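Ethanolamine kinase Pv091845 (PDB 2QG7) catalyses the phosphorylation of ethanolamine, the first step on the route from ethanolamine to phosphatidylethanolamine. Local coordinates at the interface of chains A and B. Residues are numbered along the deposited sequence; one frame, centred on the assembly and turned at random. Chains: chain A/B, ethanolamine kinase Pv091845.

The three contacts sample one two-fold symmetric interface between identical kinase chains, and each has a twin with the chains exchanged. Contacts 1 and 3 lie about 8 Å apart between the centres of their C-alpha atoms and share A:Leu446, A:Cys450 and B:Leu266. Contact 2 stands, likewise measured, about 12 Å from contact 1 and 13 Å from contact 3. Helix 269-284 of chain A serves contacts 1 and 2, its helix 438-448 contacts 1 and 3, and helix 262-265 of chain B contacts 2 and 3. An aromatic anchor flanks a largely apolar centre, consistent with a dimer, although the structure alone does not prove one.

Contact 1: the interface of chains A and B. Residues chain A 267-268, 271-272, 446, 450; chain B 266.
The turn that follows helix 262-265 of chain B brings B:Leu266 against three parts of chain A: the loop of A:Ile267 and A:Asp268, the start of helix 269-284, and the end of helix 438-448 with the loop beyond it. B:Leu266 works as a two-pronged plug. Its CG stands anti to the backbone N and beside the carbonyl carbon (chi1 -171°), which points the isobutyl group into the partner. The prongs then part company. CD1 meets the methyl CD1 of A:Leu272 at 4.0 Å, the two side chains crossing obliquely, and it also lies 4.1 Å from CG2 of A:Ile267, whose side chain runs beside that of B:Leu266 and points the same way. CD2 of B:Leu266 takes the other direction, packing 3.5 Å from the carbonyl O of A:Leu446, 3.8 Å from the thiol SG of A:Cys450 and 4.1 Å from CB of A:Leu446. The thiol also makes a weak hydrogen bond to the carbonyl O of A:Leu446, which may help to hold the sulfur here. A polar tie fixes the base of the plug: the backbone N of A:Asp268 donates to the carbonyl O of B:Leu266 at 2.8 Å, approaching from above the carbonyl plane, 39° out of it. Within the fold, the turn after helix 262-265 of chain B docks between the start of helix 269-284 and the end of helix 438-448 of chain A.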
loop_
_atom_site.group_PDB
_atom_site.type_symbol
_atom_site.label_atom_id
_atom_site.label_comp_id
_atom_site.label_asym_id
_atom_site.label_seq_id
_atom_site.Cartn_x
_atom_site.Cartn_y
_atom_site.Cartn_z
ATOM N N ILE A 267 4.569 5.511 15.077
ATOM C CA ILE A 267 5.720 4.606 14.996
ATOM C C ILE A 267 6.468 4.623 16.321
ATOM O O ILE A 267 6.905 5.682 16.752
ATOM C CB ILE A 267 6.672 4.977 13.850
ATOM C CG1 ILE A 267 5.933 5.003 12.520
ATOM C CG2 ILE A 267 7.864 4.015 13.818
ATOM C CD1 ILE A 267 6.645 5.823 11.424
ATOM N N ASP A 268 6.576 3.452 16.965
ATOM C CA ASP A 268 7.480 3.257 18.111
ATOM C C ASP A 268 8.961 3.324 17.688
ATOM O O ASP A 268 9.491 2.396 17.020
ATOM C CB ASP A 268 7.199 1.929 18.814
ATOM C CG ASP A 268 7.768 1.885 20.230
ATOM O OD1 ASP A 268 8.590 2.755 20.608
ATOM O OD2 ASP A 268 7.407 0.971 20.981
ATOM N N VAL A 271 11.693 0.829 19.373
ATOM C CA VAL A 271 11.668 -0.458 18.731
ATOM C C VAL A 271 12.299 -0.349 17.348
ATOM O O VAL A 271 12.953 -1.268 16.911
ATOM C CB VAL A 271 10.214 -0.996 18.625
ATOM C CG1 VAL A 271 10.133 -2.260 17.764
ATOM C CG2 VAL A 271 9.692 -1.308 19.996
ATOM N N LEU A 272 12.078 0.766 16.661
ATOM C CA LEU A 272 12.674 1.025 15.344
ATOM C C LEU A 272 14.207 1.065 15.452
ATOM O O LEU A 272 14.906 0.600 14.554
ATOM C CB LEU A 272 12.155 2.354 14.770
ATOM C CG LEU A 272 12.697 2.747 13.391
ATOM C CD1 LEU A 272 12.309 1.701 12.358
ATOM C CD2 LEU A 272 12.251 4.127 12.917
ATOM N N LEU A 446 8.618 0.070 5.761
ATOM C CA LEU A 446 8.752 -0.324 7.161
ATOM C C LEU A 446 7.910 -1.489 7.612
ATOM O O LEU A 446 8.296 -2.210 8.504
ATOM C CB LEU A 446 8.451 0.858 8.077
ATOM C CG LEU A 446 9.472 1.990 8.078
ATOM C CD1 LEU A 446 9.014 3.039 9.026
ATOM C CD2 LEU A 446 10.904 1.478 8.466
ATOM N N CYS A 450 9.163 -5.919 8.775
ATOM C CA CYS A 450 8.631 -6.695 9.906
ATOM C C CYS A 450 7.902 -7.948 9.456
ATOM O O CYS A 450 7.463 -8.724 10.299
ATOM C CB CYS A 450 7.644 -5.875 10.706
ATOM S SG CYS A 450 8.321 -4.402 11.467
ATOM N N LEU B 266 6.317 -2.389 16.108
ATOM C CA LEU B 266 6.668 -1.148 15.437
ATOM C C LEU B 266 5.657 0.010 15.716
ATOM O O LEU B 266 5.974 1.190 15.511
ATOM C CB LEU B 266 6.799 -1.441 13.934
ATOM C CG LEU B 266 7.359 -0.335 13.020
ATOM C CD1 LEU B 266 8.848 0.028 13.354
ATOM C CD2 LEU B 266 7.209 -0.811 11.568
#

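Contact 2: the interface of chains A and B. Residues chain A 278, 282, 415, 455, 458; chain B 257, 262.
The phenyl ring of B:Phe257, in this member of the choline/ethanolamine kinase family, is received by a pocket of chain A that treats its face, edge and tip differently. A:Arg455 covers one face. Its NE sits over the ring centre, 3.7 Å from the centroid of B:Phe257, in a cation-pi contact, with the guanidinium tilted 24° from the ring plane. The chain bends at both chi2 and chi3 (-82° and -97°), folding the guanidinium back over the ring. That same NE donates a hydrogen bond of 2.8 Å to the main-chain O of B:Phe257; the O lies at the guanidinium edge, in its plane, and NE approaches nearly along the C=O axis.

At the ring edge comes A:Glu278, extended from helix 269-284 and sliding past in the opposite direction. Its carboxylate OE1 lies in the ring plane, 3.3 Å from CE1 of B:Phe257, and the two planes are almost perpendicular. Cation over the face and carboxylate at the rim would match the ring's charge distribution. The methyl CD1 of A:Leu282 meets CZ of B:Phe257 tip to tip at 3.7 Å, and CD1 of A:Ile415 likewise reaches CE2 of B:Phe257 at 3.9 Å. Beyond the guanidinium, the amide CG of B:Asn262 packs 3.6 Å from NH1 of A:Arg455.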
loop_
_atom_site.group_PDB
_atom_site.type_symbol
_atom_site.label_atom_id
_atom_site.label_comp_id
_atom_site.label_asym_id
_atom_site.label_seq_id
_atom_site.Cartn_x
_atom_site.Cartn_y
_atom_site.Cartn_z
ATOM N N GLU A 278 19.626 -4.540 15.335
ATOM C CA GLU A 278 19.586 -5.969 15.086
ATOM C C GLU A 278 19.911 -6.304 13.639
ATOM O O GLU A 278 20.665 -7.235 13.402
ATOM C CB GLU A 278 18.250 -6.543 15.527
ATOM C CG GLU A 278 18.206 -8.066 15.563
ATOM C CD GLU A 278 16.938 -8.649 16.244
ATOM O OE1 GLU A 278 15.826 -8.078 16.055
ATOM O OE2 GLU A 278 17.061 -9.698 16.948
ATOM N N LEU A 282 23.263 -8.325 11.945
ATOM C CA LEU A 282 23.094 -9.462 11.060
ATOM C C LEU A 282 23.756 -9.318 9.680
ATOM O O LEU A 282 24.169 -10.298 9.092
ATOM C CB LEU A 282 21.604 -9.773 10.884
ATOM C CG LEU A 282 20.795 -10.338 12.052
ATOM C CD1 LEU A 282 19.310 -10.088 11.753
ATOM C CD2 LEU A 282 21.086 -11.842 12.332
ATOM N N ILE A 415 15.802 -6.752 4.489
ATOM C CA ILE A 415 15.261 -5.947 5.568
ATOM C C ILE A 415 15.932 -4.579 5.681
ATOM O O ILE A 415 15.274 -3.562 5.881
ATOM C CB ILE A 415 15.371 -6.662 6.939
ATOM C CG1 ILE A 415 14.686 -8.035 6.919
ATOM C CG2 ILE A 415 14.690 -5.849 8.008
ATOM C CD1 ILE A 415 15.191 -8.978 8.095
ATOM N N ARG A 455 11.763 -11.545 7.067
ATOM C CA ARG A 455 12.470 -11.856 8.309
ATOM C C ARG A 455 12.940 -13.306 8.377
ATOM O O ARG A 455 13.905 -13.629 9.105
ATOM C CB ARG A 455 11.597 -11.586 9.544
ATOM C CG ARG A 455 11.181 -10.166 9.709
ATOM C CD ARG A 455 12.247 -9.282 10.377
ATOM N NE ARG A 455 11.946 -9.169 11.794
ATOM C CZ ARG A 455 11.730 -8.034 12.446
ATOM N NH1 ARG A 455 11.494 -8.082 13.736
ATOM N NH2 ARG A 455 11.761 -6.861 11.837
ATOM N N VAL A 458 16.610 -14.572 6.905
ATOM C CA VAL A 458 17.810 -14.412 7.693
ATOM C C VAL A 458 18.226 -15.698 8.443
ATOM O O VAL A 458 17.391 -16.612 8.621
ATOM C CB VAL A 458 17.634 -13.249 8.718
ATOM C CG1 VAL A 458 18.837 -13.247 9.690
ATOM C CG2 VAL A 458 17.543 -11.892 7.968
ATOM N N PHE B 257 12.054 -13.804 15.737
ATOM C CA PHE B 257 12.436 -12.775 14.804
ATOM C C PHE B 257 11.521 -12.736 13.566
ATOM O O PHE B 257 11.399 -11.707 12.917
ATOM C CB PHE B 257 13.904 -13.022 14.377
ATOM C CG PHE B 257 14.494 -11.941 13.507
ATOM C CD1 PHE B 257 14.819 -10.703 14.037
ATOM C CD2 PHE B 257 14.720 -12.170 12.158
ATOM C CE1 PHE B 257 15.356 -9.704 13.224
ATOM C CE2 PHE B 257 15.268 -11.185 11.345
ATOM C CZ PHE B 257 15.576 -9.952 11.882
ATOM N N ASN B 262 5.343 -9.209 14.869
ATOM C CA ASN B 262 6.437 -8.234 14.875
ATOM C C ASN B 262 6.052 -6.857 14.339
ATOM O O ASN B 262 6.698 -5.863 14.673
ATOM C CB ASN B 262 7.664 -8.754 14.111
ATOM C CG ASN B 262 8.482 -9.749 14.914
ATOM O OD1 ASN B 262 8.795 -9.534 16.068
ATOM N ND2 ASN B 262 8.833 -10.844 14.287
#

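Contact 3: the interface of chains A and B. Residues chain A 443, 446-447, 450-451; chain B 263, 266, 439-440, 443.
A:Thr447 holds its methyl CG2 anti to the backbone N, with OG1 beside that N (chi1 -62°), and this rotation turns the methyl toward B:Ile439 while the hydroxyl faces back along its own helix. There OG1 donates a 2.6 Å hydrogen bond to the carbonyl O of A:Met443, one turn earlier, which fixes the rotation and satisfies a hydroxyl that lies against chain B. CG2 of A:Thr447 then packs 3.7 Å from CG2 of B:Ile439, the side chains meeting at a slant. The amide of B:Asn440 comes to the same methyl, its ND2 3.5 Å from CG2 of A:Thr447, as a packing contact and not a hydrogen bond.

B:Met443 runs antiparallel past A:Thr447, laying CG 3.5 Å from OG1. Both copies of Met443 are bent at chi2 and chi3, and their S-methyl groups touch across the two-fold, CE of A:Met443 to CE of B:Met443 at 3.7 Å, the side chains crossing near a right angle. On another side, CD1 of B:Ile263 presses 3.9 Å from CA of A:Thr447, while CB of A:Cys450 rests against the backbone of B:Ile263, 4.0 Å from its CA. The isobutyl branch of A:Leu451 slides past B:Ile439, CD2 of A:Leu451 lying 3.9 Å from CG2 of B:Ile439. With no polar bond crossing this patch, close apolar fit carries it, and the site probably serves as the hydrophobic centre through which helix 438-448 of each copy helps to pair the two kinase chains.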
loop_
_atom_site.group_PDB
_atom_site.type_symbol
_atom_site.label_atom_id
_atom_site.label_comp_id
_atom_site.label_asym_id
_atom_site.label_seq_id
_atom_site.Cartn_x
_atom_site.Cartn_y
_atom_site.Cartn_z
ATOM N N MET A 443 5.648 3.682 4.914
ATOM C CA MET A 443 5.036 2.776 5.881
ATOM C C MET A 443 4.906 1.379 5.320
ATOM O O MET A 443 4.996 0.410 6.083
ATOM C CB MET A 443 3.665 3.290 6.290
ATOM C CG MET A 443 3.707 4.527 7.102
ATOM S SD MET A 443 4.505 4.317 8.687
ATOM C CE MET A 443 3.398 3.212 9.578
ATOM N N LEU A 446 8.618 0.070 5.761
ATOM C CA LEU A 446 8.752 -0.324 7.161
ATOM C C LEU A 446 7.910 -1.489 7.612
ATOM O O LEU A 446 8.296 -2.210 8.504
ATOM C CB LEU A 446 8.451 0.858 8.077
ATOM C CG LEU A 446 9.472 1.990 8.078
ATOM C CD1 LEU A 446 9.014 3.039 9.026
ATOM C CD2 LEU A 446 10.904 1.478 8.466
ATOM N N THR A 447 6.716 -1.645 7.066
ATOM C CA THR A 447 5.917 -2.840 7.328
ATOM C C THR A 447 6.653 -4.066 6.808
ATOM O O THR A 447 6.658 -5.083 7.500
ATOM C CB THR A 447 4.517 -2.740 6.643
ATOM O OG1 THR A 447 3.820 -1.625 7.204
ATOM C CG2 THR A 447 3.700 -3.976 6.870
ATOM N N CYS A 450 9.163 -5.919 8.775
ATOM C CA CYS A 450 8.631 -6.695 9.906
ATOM C C CYS A 450 7.902 -7.948 9.456
ATOM O O CYS A 450 7.463 -8.724 10.299
ATOM C CB CYS A 450 7.644 -5.875 10.706
ATOM S SG CYS A 450 8.321 -4.402 11.467
ATOM N N LEU A 451 7.780 -8.129 8.136
ATOM C CA LEU A 451 6.970 -9.209 7.571
ATOM C C LEU A 451 7.754 -10.491 7.609
ATOM O O LEU A 451 8.919 -10.473 7.255
ATOM C CB LEU A 451 6.578 -8.908 6.116
ATOM C CG LEU A 451 5.405 -7.941 5.878
ATOM C CD1 LEU A 451 5.124 -7.818 4.394
ATOM C CD2 LEU A 451 4.165 -8.424 6.568
ATOM N N ILE B 263 5.019 -6.814 13.497
ATOM C CA ILE B 263 4.425 -5.552 12.988
ATOM C C ILE B 263 3.786 -4.716 14.107
ATOM O O ILE B 263 3.778 -3.483 14.056
ATOM C CB ILE B 263 3.407 -5.824 11.817
ATOM C CG1 ILE B 263 3.003 -4.515 11.119
ATOM C CG2 ILE B 263 2.174 -6.651 12.302
ATOM C CD1 ILE B 263 4.222 -3.597 10.730
ATOM N N LEU B 266 6.317 -2.389 16.108
ATOM C CA LEU B 266 6.668 -1.148 15.437
ATOM C C LEU B 266 5.657 0.010 15.716
ATOM O O LEU B 266 5.974 1.190 15.511
ATOM C CB LEU B 266 6.799 -1.441 13.934
ATOM C CG LEU B 266 7.359 -0.335 13.020
ATOM C CD1 LEU B 266 8.848 0.028 13.354
ATOM C CD2 LEU B 266 7.209 -0.811 11.568
ATOM N N ILE B 439 -2.057 -7.592 6.989
ATOM C CA ILE B 439 -1.067 -6.726 7.665
ATOM C C ILE B 439 -0.875 -5.388 6.950
ATOM O O ILE B 439 -0.886 -4.340 7.582
ATOM C CB ILE B 439 0.317 -7.419 7.768
ATOM C CG1 ILE B 439 0.196 -8.790 8.465
ATOM C CG2 ILE B 439 1.371 -6.471 8.390
ATOM C CD1 ILE B 439 -0.364 -8.765 9.882
ATOM N N ASN B 440 -0.661 -5.450 5.639
ATOM C CA ASN B 440 -0.456 -4.303 4.834
ATOM C C ASN B 440 -1.731 -3.458 4.732
ATOM O O ASN B 440 -1.661 -2.212 4.724
ATOM C CB ASN B 440 -0.010 -4.733 3.421
ATOM C CG ASN B 440 1.514 -4.892 3.303
ATOM O OD1 ASN B 440 2.022 -5.953 2.917
ATOM N ND2 ASN B 440 2.239 -3.834 3.643
ATOM N N MET B 443 -2.163 -1.704 8.111
ATOM C CA MET B 443 -1.178 -0.640 8.286
ATOM C C MET B 443 -1.498 0.543 7.425
ATOM O O MET B 443 -1.268 1.651 7.833
ATOM C CB MET B 443 0.253 -1.144 7.966
ATOM C CG MET B 443 0.793 -2.140 8.969
ATOM S SD MET B 443 0.814 -1.453 10.664
ATOM C CE MET B 443 2.030 -0.126 10.512
#